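Local coordinates for uncharacterized protein (Bacillus thuringiensis serovar kurstaki, PDB 4XE7) that probably polymerises into nucleotide-dependent actin-like filaments of the bacterial cytoskeleton that segregate plasmid DNA, as other ParM proteins do, at residues 278-282 with 283-287; 339-342 with 343-347. One frame throughout, in Å; residues are numbered along the deposited sequence.

Interaction 1. Residues 278-282 with 283-287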
loop_
_atom_site.group_PDB
_atom_site.type_symbol
_atom_site.label_atom_id
_atom_site.label_comp_id
_atom_site.label_asym_id
_atom_site.label_seq_id
_atom_site.Cartn_x
_atom_site.Cartn_y
_atom_site.Cartn_z
ATOM N N ARG A 278 8.401 24.678 -21.410
ATOM C CA ARG A 278 7.630 24.640 -22.647
ATOM C C ARG A 278 6.391 25.523 -22.642
ATOM O O ARG A 278 6.104 26.170 -23.639
ATOM C CB ARG A 278 7.241 23.215 -22.972
ATOM C CG ARG A 278 8.260 22.631 -23.899
ATOM C CD ARG A 278 7.875 22.823 -25.345
ATOM N NE ARG A 278 6.955 21.764 -25.681
ATOM C CZ ARG A 278 7.333 20.509 -25.866
ATOM N NH1 ARG A 278 8.618 20.186 -25.787
ATOM N NH2 ARG A 278 6.428 19.585 -26.145
ATOM N N PHE A 279 5.666 25.567 -21.529
ATOM C CA PHE A 279 4.567 26.513 -21.414
ATOM C C PHE A 279 5.076 27.939 -21.580
ATOM O O PHE A 279 4.403 28.763 -22.189
ATOM C CB PHE A 279 3.831 26.365 -20.075
ATOM C CG PHE A 279 2.717 25.357 -20.117
ATOM C CD1 PHE A 279 1.431 25.742 -20.466
ATOM C CD2 PHE A 279 2.955 24.019 -19.818
ATOM C CE1 PHE A 279 0.393 24.819 -20.510
ATOM C CE2 PHE A 279 1.919 23.086 -19.859
ATOM C CZ PHE A 279 0.632 23.492 -20.213
ATOM N N MET A 280 6.274 28.222 -21.081
ATOM C CA MET A 280 6.809 29.577 -21.199
ATOM C C MET A 280 7.294 29.887 -22.618
ATOM O O MET A 280 7.794 30.980 -22.876
ATOM C CB MET A 280 7.931 29.810 -20.174
ATOM C CG MET A 280 7.444 29.737 -18.679
ATOM S SD MET A 280 6.028 30.827 -18.270
ATOM C CE MET A 280 5.642 30.356 -16.599
ATOM N N GLU A 281 7.117 28.955 -23.553
ATOM C CA GLU A 281 7.321 29.272 -24.968
ATOM C C GLU A 281 6.008 29.768 -25.577
ATOM O O GLU A 281 6.004 30.444 -26.604
ATOM C CB GLU A 281 7.848 28.057 -25.755
ATOM C CG GLU A 281 9.200 27.515 -25.250
ATOM C CD GLU A 281 9.580 26.178 -25.891
ATOM O OE1 GLU A 281 8.846 25.719 -26.790
ATOM O OE2 GLU A 281 10.608 25.579 -25.494
ATOM N N ASN A 282 4.901 29.419 -24.929
ATOM C CA ASN A 282 3.571 29.851 -25.336
ATOM C C ASN A 282 3.369 31.346 -25.086
ATOM O O ASN A 282 3.758 31.870 -24.042
ATOM C CB ASN A 282 2.516 29.028 -24.593
ATOM C CG ASN A 282 1.109 29.248 -25.114
ATOM O OD1 ASN A 282 0.601 30.355 -25.099
ATOM N ND2 ASN A 282 0.469 28.173 -25.555
ATOM N N GLU A 283 2.765 32.035 -26.051
ATOM C CA GLU A 283 2.689 33.489 -25.999
ATOM C C GLU A 283 1.731 34.000 -24.910
ATOM O O GLU A 283 1.936 35.070 -24.351
ATOM C CB GLU A 283 2.278 34.046 -27.365
ATOM C CG GLU A 283 3.345 33.874 -28.453
ATOM C CD GLU A 283 4.612 34.665 -28.164
ATOM O OE1 GLU A 283 4.513 35.754 -27.556
ATOM O OE2 GLU A 283 5.710 34.194 -28.534
ATOM N N ILE A 284 0.684 33.240 -24.621
ATOM C CA ILE A 284 -0.232 33.590 -23.543
ATOM C C ILE A 284 0.502 33.606 -22.193
ATOM O O ILE A 284 0.330 34.527 -21.380
ATOM C CB ILE A 284 -1.415 32.601 -23.497
ATOM C CG1 ILE A 284 -2.164 32.630 -24.836
ATOM C CG2 ILE A 284 -2.339 32.895 -22.292
ATOM C CD1 ILE A 284 -3.100 31.448 -25.053
ATOM N N LEU A 285 1.339 32.596 -21.972
ATOM C CA LEU A 285 2.131 32.511 -20.746
ATOM C C LEU A 285 3.161 33.641 -20.680
ATOM O O LEU A 285 3.415 34.202 -19.614
ATOM C CB LEU A 285 2.834 31.153 -20.644
ATOM C CG LEU A 285 2.067 29.992 -19.991
ATOM C CD1 LEU A 285 1.672 30.341 -18.538
ATOM C CD2 LEU A 285 0.846 29.640 -20.815
ATOM N N LYS A 286 3.779 33.939 -21.815
ATOM C CA LYS A 286 4.678 35.078 -21.895
ATOM C C LYS A 286 3.968 36.362 -21.467
ATOM O O LYS A 286 4.529 37.168 -20.734
ATOM C CB LYS A 286 5.216 35.251 -23.313
ATOM C CG LYS A 286 6.361 34.334 -23.706
ATOM C CD LYS A 286 7.007 34.893 -24.975
ATOM C CE LYS A 286 8.039 33.947 -25.552
ATOM N NZ LYS A 286 7.384 32.851 -26.304
ATOM N N SER A 287 2.737 36.552 -21.936
ATOM C CA SER A 287 1.997 37.771 -21.625
ATOM C C SER A 287 1.730 37.893 -20.132
ATOM O O SER A 287 1.819 38.975 -19.565
ATOM C CB SER A 287 0.664 37.817 -22.383
ATOM O OG SER A 287 0.854 38.080 -23.763
#
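With CG of Asn282 swung anti to its own backbone N (chi1 -171°) and the amide turned by chi2, OD1 comes over the start of the next helix and accepts from Ile284 N at 2.9 Å. The donor lies in the carbonyl plane of the amide, and the bond bends to 144° at the hydrogen. This is an N-cap: Asn282 stands immediately before helix 283-289, and its short side chain suits reaching forward to the Ile284 amide, which no earlier turn supplies with a carbonyl. The main-chain O of the same residue accepts from Lys286 N at 3.0 Å, a straighter bond of 163° that starts the regular helical pattern. On the other side of the amide, ND2 donates to Glu334 of strand 332-335, which fixes its rotation.

Helix 265-279 ends just before, and a type I turn from Phe279 to Asn282 links the two helices, closed by Asn282 N on Phe279 O at 2.9 Å. Leu285 points back into this turn, its CB 3.2 Å from Phe279 O. Its CD2 meets the edge of the Phe279 ring, near the ring plane, 4.0 Å from CD1, while its CB lies 4.0 Å from SD of Met280, whose chain bends at chi2 and crosses the leucine at about a right angle. Trp329 touches all three apolar side chains, meeting Phe279 edge-to-face.

On the solvent side, Lys286 bends at chi4 to bring NZ 3.1 Å from Glu283 OE2 in a salt bridge, approaching from above the carboxylate plane. NZ also lies 2.8 Å from Glu281 O. Asn282 thus provides both a side-chain and a main-chain acceptor for the first turn, and the positive lysine would probably moderate the charge of Glu283 at the helix start.

Interaction 2. Residues 339-342 with 343-347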
loop_
_atom_site.group_PDB
_atom_site.type_symbol
_atom_site.label_atom_id
_atom_site.label_comp_id
_atom_site.label_asym_id
_atom_site.label_seq_id
_atom_site.Cartn_x
_atom_site.Cartn_y
_atom_site.Cartn_z
ATOM N N ILE A 339 8.331 15.467 -23.700
ATOM C CA ILE A 339 9.022 15.762 -22.446
ATOM C C ILE A 339 8.849 14.646 -21.411
ATOM O O ILE A 339 9.813 14.229 -20.764
ATOM C CB ILE A 339 8.517 17.092 -21.869
ATOM C CG1 ILE A 339 8.928 18.239 -22.795
ATOM C CG2 ILE A 339 9.017 17.308 -20.457
ATOM C CD1 ILE A 339 8.216 19.550 -22.501
ATOM N N VAL A 340 7.622 14.154 -21.278
ATOM C CA VAL A 340 7.326 13.118 -20.296
ATOM C C VAL A 340 7.954 11.796 -20.739
ATOM O O VAL A 340 8.654 11.158 -19.960
ATOM C CB VAL A 340 5.793 12.941 -20.083
ATOM C CG1 VAL A 340 5.485 11.693 -19.216
ATOM C CG2 VAL A 340 5.183 14.207 -19.485
ATOM N N MET A 341 7.733 11.400 -21.994
ATOM C CA MET A 341 8.300 10.133 -22.510
ATOM C C MET A 341 9.833 10.113 -22.400
ATOM O O MET A 341 10.413 9.063 -22.093
ATOM C CB MET A 341 7.853 9.881 -23.968
ATOM C CG MET A 341 8.158 8.487 -24.499
ATOM S SD MET A 341 7.506 7.103 -23.510
ATOM C CE MET A 341 5.889 7.639 -23.164
ATOM N N ASP A 342 10.481 11.265 -22.606
ATOM C CA ASP A 342 11.948 11.380 -22.440
ATOM C C ASP A 342 12.433 11.001 -21.039
ATOM O O ASP A 342 13.417 10.267 -20.873
ATOM C CB ASP A 342 12.430 12.807 -22.731
ATOM C CG ASP A 342 12.556 13.100 -24.219
ATOM O OD1 ASP A 342 12.470 12.149 -25.027
ATOM O OD2 ASP A 342 12.743 14.288 -24.573
ATOM N N GLY A 343 11.763 11.543 -20.033
ATOM C CA GLY A 343 12.094 11.250 -18.653
ATOM C C GLY A 343 11.729 9.820 -18.289
ATOM O O GLY A 343 12.491 9.154 -17.587
ATOM N N MET A 344 10.571 9.342 -18.758
ATOM C CA MET A 344 10.184 7.941 -18.534
ATOM C C MET A 344 11.224 6.939 -19.095
ATOM O O MET A 344 11.562 5.949 -18.458
ATOM C CB MET A 344 8.825 7.647 -19.168
ATOM C CG MET A 344 7.617 8.254 -18.487
ATOM S SD MET A 344 6.118 7.922 -19.447
ATOM C CE MET A 344 4.881 8.280 -18.197
ATOM N N LEU A 345 11.721 7.188 -20.301
ATOM C CA LEU A 345 12.589 6.210 -20.945
ATOM C C LEU A 345 14.016 6.325 -20.424
ATOM O O LEU A 345 14.736 5.326 -20.358
ATOM C CB LEU A 345 12.550 6.371 -22.464
ATOM C CG LEU A 345 11.179 6.102 -23.068
ATOM C CD1 LEU A 345 11.193 6.396 -24.565
ATOM C CD2 LEU A 345 10.774 4.666 -22.810
ATOM N N LYS A 346 14.423 7.542 -20.064
ATOM C CA LYS A 346 15.707 7.744 -19.396
ATOM C C LYS A 346 15.733 6.950 -18.078
ATOM O O LYS A 346 16.697 6.234 -17.760
ATOM C CB LYS A 346 15.939 9.235 -19.148
ATOM C CG LYS A 346 17.326 9.603 -18.678
ATOM C CD LYS A 346 17.698 11.005 -19.150
ATOM C CE LYS A 346 16.708 12.049 -18.667
ATOM N NZ LYS A 346 16.755 13.287 -19.508
ATOM N N TYR A 347 14.641 7.054 -17.333
ATOM C CA TYR A 347 14.485 6.281 -16.102
ATOM C C TYR A 347 14.462 4.771 -16.380
ATOM O O TYR A 347 15.099 3.989 -15.672
ATOM C CB TYR A 347 13.205 6.711 -15.371
ATOM C CG TYR A 347 12.868 5.821 -14.188
ATOM C CD1 TYR A 347 13.535 5.958 -12.970
ATOM C CD2 TYR A 347 11.879 4.858 -14.284
ATOM C CE1 TYR A 347 13.211 5.151 -11.877
ATOM C CE2 TYR A 347 11.557 4.045 -13.205
ATOM C CZ TYR A 347 12.231 4.193 -12.005
ATOM O OH TYR A 347 11.915 3.375 -10.937
#
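Val340 O accepts from Met344 N at 2.9 Å, a nearly straight bond (170° at the hydrogen) that runs almost along the C=O axis. Bonds of the same four-residue step follow from Leu345 N to Met341 O and from Lys346 N to Asp342 O, whereas Gly343 N to Ile339 O is weak at 3.4 Å. Within this turn of helix 337-362, the Val340 and Met344 side chains run alongside each other in one direction. CG1 of the valine meets CE of the methionine at 3.6 Å, because the Met344 chain runs extended beyond CG (chi2 175°). Met341 behaves differently: bent at both chi2 and chi3, it curls round so that CE lies 3.7 Å from Met344 SD and CG lies 3.7 Å from Leu345 CD1. Unbranched, flexible methionines suit this place, since their chains can bend or extend to meet Phe325, which touches Val340, Met341 and Met344. Leu307 and Val308 of helix 300-317 cover the same apolar side. Asp342 and Lys346 take the exposed side, their charged atoms 6.5 Å apart, OD2 to NZ. The polar bonds across this turn thus all join main-chain groups, while the side chains meet through dispersion between methyl, methylene and sulfur atoms.

In the fold
Interaction 1 comes first along the chain, at the junction of helices 265-279 and 283-289; interaction 2 follows within the long helix 337-362. Between them run helix 300-317 and the strands 326-329 and 332-335. Their centres lie about 23 Å apart on the same side of the chain's centre, interaction 1 farther out at about 39 Å and interaction 2 at about 25 Å. They meet where Arg278 NH1 approaches Ile339 CD1 at 3.4 Å, and Arg278 also forms a salt bridge with Asp338. Helix 265-279 connects them: it packs against helix 337-362 and ends at the turn of interaction 1, so both contacts belong to one outlying region of helices and two strands in this actin-like protein.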